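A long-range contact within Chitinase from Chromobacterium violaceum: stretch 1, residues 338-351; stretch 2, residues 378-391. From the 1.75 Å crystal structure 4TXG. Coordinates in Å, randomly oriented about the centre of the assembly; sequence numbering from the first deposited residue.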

# COMPACT_ATOMS: atom_id res chain seq x y z
N LEU A 338 4.56 3.91 18.01
CA LEU A 338 4.71 4.01 16.56
C LEU A 338 3.50 4.63 15.87
O LEU A 338 3.65 5.32 14.85
N ASN A 339 2.30 4.39 16.38
CA ASN A 339 1.14 5.00 15.75
C ASN A 339 1.15 6.52 15.87
O ASN A 339 0.92 7.22 14.89
N LYS A 340 1.42 7.03 17.08
CA LYS A 340 1.53 8.48 17.27
C LYS A 340 2.67 9.07 16.44
O LYS A 340 2.56 10.18 15.89
N GLY A 341 3.78 8.34 16.35
CA GLY A 341 4.92 8.81 15.59
C GLY A 341 4.61 8.92 14.11
O GLY A 341 5.05 9.84 13.42
N TYR A 342 3.83 7.96 13.61
CA TYR A 342 3.51 7.92 12.19
C TYR A 342 2.51 9.00 11.83
O TYR A 342 2.62 9.65 10.78
N VAL A 343 1.53 9.20 12.70
CA VAL A 343 0.56 10.27 12.49
C VAL A 343 1.28 11.63 12.52
O VAL A 343 1.02 12.49 11.67
N ALA A 344 2.20 11.80 13.46
CA ALA A 344 2.97 13.05 13.52
C ALA A 344 3.82 13.26 12.25
O ALA A 344 3.92 14.37 11.74
N LEU A 345 4.43 12.18 11.76
CA LEU A 345 5.21 12.26 10.53
C LEU A 345 4.34 12.73 9.36
O LEU A 345 4.69 13.66 8.64
N LEU A 346 3.18 12.10 9.17
CA LEU A 346 2.34 12.42 8.03
C LEU A 346 1.72 13.81 8.15
O LEU A 346 1.61 14.53 7.16
N GLN A 347 1.31 14.20 9.36
CA GLN A 347 0.72 15.52 9.56
C GLN A 347 1.75 16.62 9.27
O GLN A 347 1.44 17.64 8.65
N THR A 348 2.99 16.39 9.69
CA THR A 348 4.05 17.37 9.50
C THR A 348 4.48 17.43 8.04
O THR A 348 4.72 18.51 7.49
N LEU A 349 4.59 16.28 7.41
CA LEU A 349 4.92 16.22 5.99
C LEU A 349 3.85 16.96 5.16
O LEU A 349 4.18 17.72 4.25
N ARG A 350 2.59 16.74 5.51
CA ARG A 350 1.46 17.40 4.85
C ARG A 350 1.57 18.91 4.99
O ARG A 350 1.41 19.66 4.02
N ASP A 351 1.86 19.36 6.21
CA ASP A 351 2.02 20.78 6.49
C ASP A 351 3.17 21.39 5.67
O ASP A 351 3.00 22.44 5.04
N ARG A 378 -3.74 -4.90 12.57
CA ARG A 378 -4.31 -5.04 13.91
C ARG A 378 -3.54 -4.16 14.90
O ARG A 378 -4.06 -3.79 15.95
N GLY A 379 -2.30 -3.82 14.56
CA GLY A 379 -1.49 -2.97 15.40
C GLY A 379 -1.40 -1.53 14.92
O GLY A 379 -0.53 -0.79 15.34
N MET A 380 -2.31 -1.13 14.03
CA MET A 380 -2.25 0.23 13.48
C MET A 380 -3.53 1.03 13.75
O MET A 380 -3.90 1.91 12.96
N GLU A 381 -4.17 0.73 14.89
CA GLU A 381 -5.33 1.46 15.39
C GLU A 381 -6.40 1.58 14.30
O GLU A 381 -6.89 0.55 13.84
N THR A 382 -6.75 2.79 13.88
CA THR A 382 -7.69 2.96 12.76
C THR A 382 -7.04 3.65 11.56
O THR A 382 -7.74 4.22 10.71
N PHE A 383 -5.72 3.58 11.47
CA PHE A 383 -4.97 4.27 10.41
C PHE A 383 -5.41 5.73 10.30
O PHE A 383 -5.77 6.22 9.22
N GLN A 384 -5.38 6.43 11.43
CA GLN A 384 -5.78 7.82 11.50
C GLN A 384 -5.02 8.70 10.49
O GLN A 384 -5.54 9.71 10.03
N GLY A 385 -3.81 8.28 10.13
CA GLY A 385 -2.98 9.03 9.20
C GLY A 385 -3.48 9.10 7.76
O GLY A 385 -2.95 9.88 6.97
N LEU A 386 -4.48 8.30 7.40
CA LEU A 386 -5.00 8.30 6.03
C LEU A 386 -5.45 9.68 5.55
O LEU A 386 -5.34 9.99 4.36
N LYS A 387 -5.94 10.52 6.46
CA LYS A 387 -6.47 11.82 6.07
C LYS A 387 -5.40 12.74 5.47
O LYS A 387 -5.73 13.71 4.81
N TYR A 388 -4.12 12.44 5.70
CA TYR A 388 -3.05 13.30 5.19
C TYR A 388 -2.56 12.90 3.80
O TYR A 388 -1.77 13.63 3.19
N LEU A 389 -3.01 11.75 3.31
CA LEU A 389 -2.43 11.16 2.11
C LEU A 389 -3.25 11.44 0.86
O LEU A 389 -4.46 11.19 0.82
N ASP A 390 -2.60 11.97 -0.16
CA ASP A 390 -3.29 12.14 -1.44
C ASP A 390 -3.87 10.83 -1.92
O ASP A 390 -5.00 10.79 -2.41
N PHE A 391 -3.10 9.75 -1.80
CA PHE A 391 -3.65 8.41 -2.00
C PHE A 391 -2.73 7.37 -1.39
O PHE A 391 -1.59 7.68 -1.02

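One helix, 338-351, lies against a segment that is mostly loop and turn, and it reads the partner with side chains spaced three or four residues apart. Asn-339 (chi1 m) points toward the turn running from Met-380 to Phe-383. Its ND2 donates to Gly-379 O at 3.0 Å, nearly straight, capturing a backbone carbonyl of the loop; its OD1 accepts from a water, 2.8 Å away, that also donates to Gln-384 OE1 at 2.8 Å. One amide thus serves both polarities. A turn later, Tyr-342 (t) brings CE2 to 3.7 Å from Phe-383 CE1, the two rings meeting obliquely. Val-343 (t) lays CG2 4.0 Å from Gly-385 N, where the two backbones run nearest, Val-343 CA to Gly-385 CA 5.0 Å. Glycine matters here: a CB would point toward the helix and fall 2.9 Å from Leu-346 CD1, a clash. Leu-346 (m, t) fills that space, with CB 3.9 Å from Tyr-388 CD2 and CD2 4.1 Å from Leu-389 CD2. Tyr-388 (m) lies flat on the helix, Gln-347 (t, t) CA standing 3.8 Å over its ring centroid, while Gln-347 OE1 sits 3.0 Å from Tyr-388 OH. Arg-350 (t, p, m) closes the contact: NH2 donates to Tyr-388 O at 3.0 Å and forms a salt bridge with Asp-390 OD2 at 2.8 Å, pinning the loop by backbone and charge together.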

# COMPACT_ATOMS: atom_id res chain seq x y z
CB LEU A 338 5.01 2.64 15.95
CG LEU A 338 6.40 2.11 16.29
CD1 LEU A 338 6.61 0.71 15.73
CD2 LEU A 338 7.47 3.06 15.76
CB ASN A 339 -0.16 4.45 16.35
CG ASN A 339 -0.57 3.14 15.71
OD1 ASN A 339 -1.28 3.13 14.71
ND2 ASN A 339 -0.09 2.04 16.26
CB LYS A 340 1.76 8.82 18.74
CG LYS A 340 0.62 8.42 19.63
CD LYS A 340 -0.62 9.23 19.33
CE LYS A 340 -0.74 10.40 20.28
NZ LYS A 340 -1.01 10.02 21.72
CB TYR A 342 2.97 6.54 11.85
CG TYR A 342 2.77 6.24 10.38
CD1 TYR A 342 3.83 6.27 9.48
CD2 TYR A 342 1.52 5.84 9.92
CE1 TYR A 342 3.64 5.93 8.15
CE2 TYR A 342 1.33 5.51 8.60
CZ TYR A 342 2.39 5.56 7.72
OH TYR A 342 2.16 5.21 6.41
CB VAL A 343 -0.56 10.23 13.55
CG1 VAL A 343 -1.36 11.50 13.54
CG2 VAL A 343 -1.45 9.02 13.27
CB ALA A 344 3.86 13.07 14.75
CB LEU A 345 5.82 10.89 10.20
CG LEU A 345 6.47 10.79 8.82
CD1 LEU A 345 7.65 11.76 8.74
CD2 LEU A 345 6.91 9.36 8.51
CB LEU A 346 1.24 11.37 7.86
CG LEU A 346 1.76 9.96 7.55
CD1 LEU A 346 0.61 8.97 7.37
CD2 LEU A 346 2.66 9.98 6.31
CB GLN A 347 0.18 15.69 10.98
CG GLN A 347 -0.46 17.05 11.19
CD GLN A 347 -1.28 17.15 12.46
OE1 GLN A 347 -1.51 16.15 13.14
NE2 GLN A 347 -1.72 18.36 12.78
CB THR A 348 5.26 17.07 10.39
OG1 THR A 348 4.83 16.98 11.76
CG2 THR A 348 6.31 18.19 10.28
CB LEU A 349 5.04 14.77 5.56
CG LEU A 349 5.91 14.32 4.40
CD1 LEU A 349 7.29 14.97 4.41
CD2 LEU A 349 6.02 12.80 4.53
CB ARG A 350 0.13 16.90 5.43
CG ARG A 350 -1.12 17.60 4.88
CD ARG A 350 -1.56 17.00 3.54
NE ARG A 350 -0.80 17.53 2.41
CZ ARG A 350 -0.65 16.89 1.25
NH1 ARG A 350 0.04 17.46 0.27
NH2 ARG A 350 -1.18 15.67 1.08
CB ASP A 351 2.27 20.99 7.99
CG ASP A 351 2.47 22.45 8.35
OD1 ASP A 351 3.59 22.96 8.18
OD2 ASP A 351 1.49 23.09 8.80
CB ARG A 378 -4.30 -6.50 14.36
CG ARG A 378 -4.97 -6.74 15.70
CD ARG A 378 -5.11 -8.23 15.97
NE ARG A 378 -5.99 -8.88 15.00
CZ ARG A 378 -7.28 -9.13 15.20
NH1 ARG A 378 -7.86 -8.78 16.33
NH2 ARG A 378 -7.99 -9.75 14.26
CB MET A 380 -1.94 0.14 11.98
CG MET A 380 -0.53 -0.44 11.75
SD MET A 380 -0.09 -0.89 10.06
CE MET A 380 -0.15 0.72 9.29
CB GLU A 381 -4.89 2.83 15.95
CG GLU A 381 -3.89 2.60 17.12
CD GLU A 381 -3.56 3.84 17.93
OE1 GLU A 381 -4.15 4.92 17.68
OE2 GLU A 381 -2.70 3.73 18.85
CB THR A 382 -8.93 3.78 13.18
OG1 THR A 382 -8.54 5.11 13.57
CG2 THR A 382 -9.65 3.11 14.35
CB PHE A 383 -5.13 3.55 9.07
CG PHE A 383 -3.87 3.60 8.23
CD1 PHE A 383 -3.22 4.81 8.02
CD2 PHE A 383 -3.32 2.44 7.70
CE1 PHE A 383 -2.06 4.87 7.27
CE2 PHE A 383 -2.15 2.50 6.96
CZ PHE A 383 -1.53 3.71 6.75
CB GLN A 384 -5.55 8.35 12.92
CG GLN A 384 -6.46 7.72 13.99
CD GLN A 384 -5.82 6.53 14.68
OE1 GLN A 384 -5.29 5.63 14.03
NE2 GLN A 384 -5.87 6.53 16.02
CB LEU A 386 -6.16 7.32 5.90
CG LEU A 386 -5.79 5.83 6.01
CD1 LEU A 386 -7.05 4.97 5.93
CD2 LEU A 386 -4.82 5.44 4.91
CB LYS A 387 -7.13 12.51 7.27
CG LYS A 387 -6.16 12.86 8.38
CD LYS A 387 -6.86 13.35 9.66
CE LYS A 387 -7.55 14.68 9.46
NZ LYS A 387 -7.97 15.29 10.77
CB TYR A 388 -1.87 13.30 6.18
CG TYR A 388 -2.30 13.75 7.55
CD1 TYR A 388 -2.75 15.05 7.76
CD2 TYR A 388 -2.28 12.88 8.63
CE1 TYR A 388 -3.16 15.48 9.00
CE2 TYR A 388 -2.70 13.31 9.89
CZ TYR A 388 -3.14 14.61 10.06
OH TYR A 388 -3.55 15.04 11.31
CB LEU A 389 -2.28 9.65 2.29
CG LEU A 389 -1.42 9.26 3.48
CD1 LEU A 389 -1.47 7.75 3.71
CD2 LEU A 389 0.02 9.71 3.24
CB ASP A 390 -2.34 12.72 -2.47
CG ASP A 390 -2.04 14.17 -2.22
OD1 ASP A 390 -2.80 15.03 -2.73
OD2 ASP A 390 -1.09 14.45 -1.47
CB PHE A 391 -3.92 8.12 -3.49
CG PHE A 391 -2.72 8.27 -4.41
CD1 PHE A 391 -1.79 7.25 -4.53
CD2 PHE A 391 -2.58 9.40 -5.21
CE1 PHE A 391 -0.71 7.36 -5.41
CE2 PHE A 391 -1.49 9.53 -6.08
CZ PHE A 391 -0.56 8.51 -6.18
O HOH W 1 -2.53 5.58 13.97